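Local coordinates for calreticulin, putative (Trypanosoma cruzi, PDB 5HCF), which probably acts as a lectin-like chaperone of the endoplasmic reticulum, binding glycans and polypeptides through its globular domain, at residues A[158-161]-A[167-170]; A[149-154]-A[231-236]. One frame throughout, in Å; residues are numbered along the deposited sequence.

Interaction 1: A[158-161]-A[167-170]; sequences YEFF and KAKG
A two-stranded antiparallel hairpin pairs Tyr-158, Glu-159 and Phe-160 with Gly-170, Lys-169 and Ala-168; the strand segments run at 178° to each other. Phe-160 N donates to Ala-168 O at 2.8 Å, almost straight, and Tyr-158 N to Gly-170 O at 3.0 Å. At the other end Phe-160 O takes two donors, Lys-167 N at 2.8 Å and Ala-168 N at 3.3 Å. Two consecutive residues facing one is the signature of a classic beta bulge, here in the hairpin that borders one sheet of the legume-lectin-like sandwich. Tyr-158, with chi1 77°, swings its ring back over the partner strand, where Gly-170 N lies 3.7 Å above the ring plane near the rim; Gly-170 has no side chain to obstruct it. The phenol OH hydrogen-bonds to Asp-175 and Trp-133, which fixes the far end of the ring. On the same face Phe-160 CB packs on Ala-168 CB, and Lys-167 CB lies 3.8 Å from Phe-160 CD2. On the reverse face the Glu-159 carboxylate crosses the aliphatic part of Lys-169, OE1 lying 3.3 Å from CE. Lys-169 NZ, 4.3 Å from Glu-159 OE1, is beyond salt-bridge range, while Glu-159 OE2 hydrogen-bonds to Ser-166.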
loop_
_atom_site.group_PDB
_atom_site.type_symbol
_atom_site.label_atom_id
_atom_site.label_comp_id
_atom_site.label_asym_id
_atom_site.label_seq_id
_atom_site.Cartn_x
_atom_site.Cartn_y
_atom_site.Cartn_z
ATOM N N TYR A 158 9.285 3.073 -12.495
ATOM C CA TYR A 158 8.818 2.960 -11.119
ATOM C C TYR A 158 9.923 2.439 -10.205
ATOM O O TYR A 158 10.930 1.897 -10.666
ATOM C CB TYR A 158 7.604 2.040 -11.030
ATOM C CG TYR A 158 7.958 0.574 -11.106
ATOM C CD1 TYR A 158 8.231 -0.030 -12.327
ATOM C CD2 TYR A 158 8.033 -0.205 -9.958
ATOM C CE1 TYR A 158 8.557 -1.374 -12.404
ATOM C CE2 TYR A 158 8.359 -1.544 -10.025
ATOM C CZ TYR A 158 8.620 -2.123 -11.250
ATOM O OH TYR A 158 8.948 -3.458 -11.323
ATOM N N GLU A 159 9.736 2.612 -8.904
ATOM C CA GLU A 159 10.664 2.052 -7.944
ATOM C C GLU A 159 9.945 1.720 -6.643
ATOM O O GLU A 159 9.185 2.533 -6.116
ATOM C CB GLU A 159 11.823 3.018 -7.697
ATOM C CG GLU A 159 12.988 2.410 -6.923
ATOM C CD GLU A 159 14.245 3.247 -7.019
ATOM O OE1 GLU A 159 14.170 4.368 -7.569
ATOM O OE2 GLU A 159 15.307 2.783 -6.554
ATOM N N PHE A 160 10.202 0.521 -6.125
ATOM C CA PHE A 160 9.570 0.064 -4.893
ATOM C C PHE A 160 10.587 -0.031 -3.759
ATOM O O PHE A 160 11.635 -0.663 -3.899
ATOM C CB PHE A 160 8.896 -1.292 -5.108
ATOM C CG PHE A 160 8.558 -2.004 -3.832
ATOM C CD1 PHE A 160 7.659 -1.452 -2.933
ATOM C CD2 PHE A 160 9.151 -3.217 -3.519
ATOM C CE1 PHE A 160 7.352 -2.100 -1.753
ATOM C CE2 PHE A 160 8.845 -3.871 -2.340
ATOM C CZ PHE A 160 7.947 -3.309 -1.455
ATOM N N PHE A 161 10.266 0.590 -2.630
ATOM C CA PHE A 161 11.154 0.588 -1.477
ATOM C C PHE A 161 10.533 -0.171 -0.320
ATOM O O PHE A 161 9.361 0.022 0.005
ATOM C CB PHE A 161 11.474 2.021 -1.043
ATOM C CG PHE A 161 12.138 2.841 -2.106
ATOM C CD1 PHE A 161 11.394 3.403 -3.133
ATOM C CD2 PHE A 161 13.506 3.060 -2.076
ATOM C CE1 PHE A 161 12.003 4.153 -4.115
ATOM C CE2 PHE A 161 14.122 3.815 -3.052
ATOM C CZ PHE A 161 13.369 4.363 -4.073
ATOM N N LYS A 167 14.030 -2.112 -3.438
ATOM C CA LYS A 167 13.866 -3.550 -3.635
ATOM C C LYS A 167 13.547 -3.927 -5.082
ATOM O O LYS A 167 13.944 -4.997 -5.551
ATOM C CB LYS A 167 12.769 -4.091 -2.712
ATOM C CG LYS A 167 13.291 -4.725 -1.431
ATOM C CD LYS A 167 13.378 -6.231 -1.580
ATOM C CE LYS A 167 14.069 -6.875 -0.394
ATOM N NZ LYS A 167 14.054 -8.360 -0.499
ATOM N N ALA A 168 12.833 -3.055 -5.790
ATOM C CA ALA A 168 12.502 -3.315 -7.187
ATOM C C ALA A 168 12.469 -2.028 -7.998
ATOM O O ALA A 168 12.064 -0.974 -7.506
ATOM C CB ALA A 168 11.173 -4.042 -7.293
ATOM N N LYS A 169 12.871 -2.135 -9.258
ATOM C CA LYS A 169 13.074 -0.970 -10.106
ATOM C C LYS A 169 12.933 -1.401 -11.556
ATOM O O LYS A 169 13.494 -2.421 -11.951
ATOM C CB LYS A 169 14.455 -0.363 -9.835
ATOM C CG LYS A 169 14.722 1.006 -10.436
ATOM C CD LYS A 169 16.018 1.570 -9.850
ATOM C CE LYS A 169 16.099 3.089 -9.946
ATOM N NZ LYS A 169 16.086 3.587 -11.347
ATOM N N GLY A 170 12.174 -0.646 -12.344
ATOM C CA GLY A 170 11.994 -0.983 -13.746
ATOM C C GLY A 170 10.980 -0.147 -14.502
ATOM O O GLY A 170 10.703 0.994 -14.140
#

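Interaction 2: A[149-154]-A[231-236]; sequences TLHIAA and DDLKEV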
loop_
_atom_site.group_PDB
_atom_site.type_symbol
_atom_site.label_atom_id
_atom_site.label_comp_id
_atom_site.label_asym_id
_atom_site.label_seq_id
_atom_site.Cartn_x
_atom_site.Cartn_y
_atom_site.Cartn_z
ATOM N N THR A 149 6.972 1.708 0.082
ATOM C CA THR A 149 6.969 2.967 -0.651
ATOM C C THR A 149 7.026 2.719 -2.150
ATOM O O THR A 149 7.811 1.897 -2.620
ATOM C CB THR A 149 8.163 3.861 -0.245
ATOM O OG1 THR A 149 8.182 4.032 1.179
ATOM C CG2 THR A 149 8.061 5.217 -0.911
ATOM N N LEU A 150 6.186 3.429 -2.895
ATOM C CA LEU A 150 6.122 3.272 -4.344
ATOM C C LEU A 150 6.299 4.604 -5.051
ATOM O O LEU A 150 5.605 5.578 -4.753
ATOM C CB LEU A 150 4.792 2.648 -4.770
ATOM C CG LEU A 150 4.645 2.441 -6.279
ATOM C CD1 LEU A 150 5.775 1.568 -6.800
ATOM C CD2 LEU A 150 3.300 1.851 -6.637
ATOM N N HIS A 151 7.239 4.639 -5.987
ATOM C CA HIS A 151 7.424 5.797 -6.842
ATOM C C HIS A 151 6.975 5.471 -8.256
ATOM O O HIS A 151 7.559 4.607 -8.912
ATOM C CB HIS A 151 8.884 6.248 -6.845
ATOM C CG HIS A 151 9.149 7.432 -7.724
ATOM N ND1 HIS A 151 10.405 7.723 -8.225
ATOM C CD2 HIS A 151 8.327 8.394 -8.203
ATOM C CE1 HIS A 151 10.341 8.812 -8.964
ATOM N NE2 HIS A 151 9.091 9.243 -8.967
ATOM N N ILE A 152 5.915 6.144 -8.700
ATOM C CA ILE A 152 5.493 6.102 -10.098
ATOM C C ILE A 152 5.931 7.387 -10.788
ATOM O O ILE A 152 5.384 8.459 -10.522
ATOM C CB ILE A 152 3.970 5.936 -10.241
ATOM C CG1 ILE A 152 3.492 4.727 -9.443
ATOM C CG2 ILE A 152 3.578 5.789 -11.703
ATOM C CD1 ILE A 152 3.860 3.414 -10.075
ATOM N N ALA A 153 6.918 7.276 -11.674
ATOM C CA ALA A 153 7.507 8.440 -12.331
ATOM C C ALA A 153 6.813 8.757 -13.661
ATOM O O ALA A 153 6.143 7.902 -14.247
ATOM C CB ALA A 153 8.994 8.219 -12.547
ATOM N N ALA A 154 6.978 9.992 -14.130
ATOM C CA ALA A 154 6.281 10.468 -15.325
ATOM C C ALA A 154 6.896 9.931 -16.610
ATOM O O ALA A 154 6.354 10.141 -17.698
ATOM C CB ALA A 154 6.266 11.985 -15.355
ATOM N N ASP A 231 4.545 14.155 -4.620
ATOM C CA ASP A 231 5.094 14.142 -5.974
ATOM C C ASP A 231 6.619 14.214 -5.991
ATOM O O ASP A 231 7.223 14.385 -7.049
ATOM C CB ASP A 231 4.502 15.289 -6.801
ATOM C CG ASP A 231 4.813 16.657 -6.223
ATOM O OD1 ASP A 231 5.543 16.739 -5.216
ATOM O OD2 ASP A 231 4.307 17.658 -6.771
ATOM N N ASP A 232 7.230 14.104 -4.816
ATOM C CA ASP A 232 8.683 14.123 -4.702
ATOM C C ASP A 232 9.176 12.954 -3.861
ATOM O O ASP A 232 8.714 12.754 -2.738
ATOM C CB ASP A 232 9.159 15.442 -4.095
ATOM C CG ASP A 232 10.668 15.510 -3.970
ATOM O OD1 ASP A 232 11.214 14.951 -2.995
ATOM O OD2 ASP A 232 11.309 16.115 -4.856
ATOM N N LEU A 233 10.124 12.192 -4.399
ATOM C CA LEU A 233 10.571 10.958 -3.755
ATOM C C LEU A 233 11.431 11.192 -2.515
ATOM O O LEU A 233 11.203 10.566 -1.479
ATOM C CB LEU A 233 11.336 10.085 -4.749
ATOM C CG LEU A 233 11.869 8.774 -4.169
ATOM C CD1 LEU A 233 10.735 7.946 -3.585
ATOM C CD2 LEU A 233 12.609 7.988 -5.234
ATOM N N LYS A 234 12.436 12.059 -2.627
ATOM C CA LYS A 234 13.310 12.346 -1.491
ATOM C C LYS A 234 12.527 12.888 -0.308
ATOM O O LYS A 234 12.799 12.536 0.838
ATOM C CB LYS A 234 14.415 13.336 -1.870
ATOM C CG LYS A 234 15.576 12.711 -2.627
ATOM C CD LYS A 234 16.420 13.767 -3.325
ATOM C CE LYS A 234 17.560 13.136 -4.107
ATOM N NZ LYS A 234 18.330 14.167 -4.851
ATOM N N GLU A 235 11.565 13.758 -0.596
ATOM C CA GLU A 235 10.707 14.330 0.433
ATOM C C GLU A 235 10.003 13.252 1.254
ATOM O O GLU A 235 9.955 13.317 2.485
ATOM C CB GLU A 235 9.672 15.258 -0.196
ATOM C CG GLU A 235 9.185 16.333 0.749
ATOM C CD GLU A 235 8.264 17.319 0.076
ATOM O OE1 GLU A 235 7.255 16.864 -0.499
ATOM O OE2 GLU A 235 8.540 18.537 0.126
ATOM N N VAL A 236 9.461 12.262 0.559
ATOM C CA VAL A 236 8.762 11.164 1.206
ATOM C C VAL A 236 9.727 10.269 1.979
ATOM O O VAL A 236 9.427 9.847 3.097
ATOM C CB VAL A 236 7.991 10.322 0.176
ATOM C CG1 VAL A 236 7.474 9.042 0.808
ATOM C CG2 VAL A 236 6.857 11.140 -0.422
#
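His-151 and Leu-233 both hold CG anti to the backbone N (chi1 179° in each), which extends the two side chains into the interface between strand and helix, where they cross at about a right angle. Leu-233 CB lies over one face of the His-151 ring, while Leu-233 CD2, on the same side but beyond the rim, is 3.7 Å from His-151 ND1. The other methyl, Leu-233 CD1, reaches His-151 CB at 4.1 Å. No hydrogen bond joins the segments, so this is van der Waals packing against a polar ring; His-151 NE2 is hydrogen-bonded to Ser-68 OG, which probably helps to set the rotation of the ring. One helical turn further on, Val-236 CG1 touches Thr-149 CG2 at 4.2 Å. Thr-149 thus turns its methyl to the helix, while OG1 hydrogen-bonds to Ser-72 on the adjacent strand. Val-70, from the same strand 69-76, touches Thr-149, His-151 and Val-236 and so joins the apolar contact, and Phe-161 packs on both Thr-149 and Leu-233. The contact is light, with 167 Å² buried. The helix start is fixed by Asp-232, whose OD1 accepts from Glu-235 N at 2.7 Å. This cap, with Leu-233 and Val-236 facing the strand, marks an N-capped helix resting its first turn across an antiparallel sheet, here in a legume-lectin-like fold.

Followed from the N terminus, the chain reaches these contacts at strand 145-152, after most strands of both sheets; this strand supplies one side of interaction 2. The chain then turns into strand 157-162 and back along strand 165-171. Interaction 1 closes that short hairpin across five residues. Interaction 2 closes much later, when segment 231-236 returns after 76 intervening residues, so the hairpin lies wholly within the larger loop. The two contacts share a sheet: strands 145-152 and 157-162 are antiparallel neighbours, and Phe-161 N probably hydrogen-bonds to Thr-149 O at 2.8 Å. Their centres lie about 11 Å apart; interaction 1 adds strand 165-171 beyond strand 157-162, whereas interaction 2 ties helix 233-243 to the sheet's face.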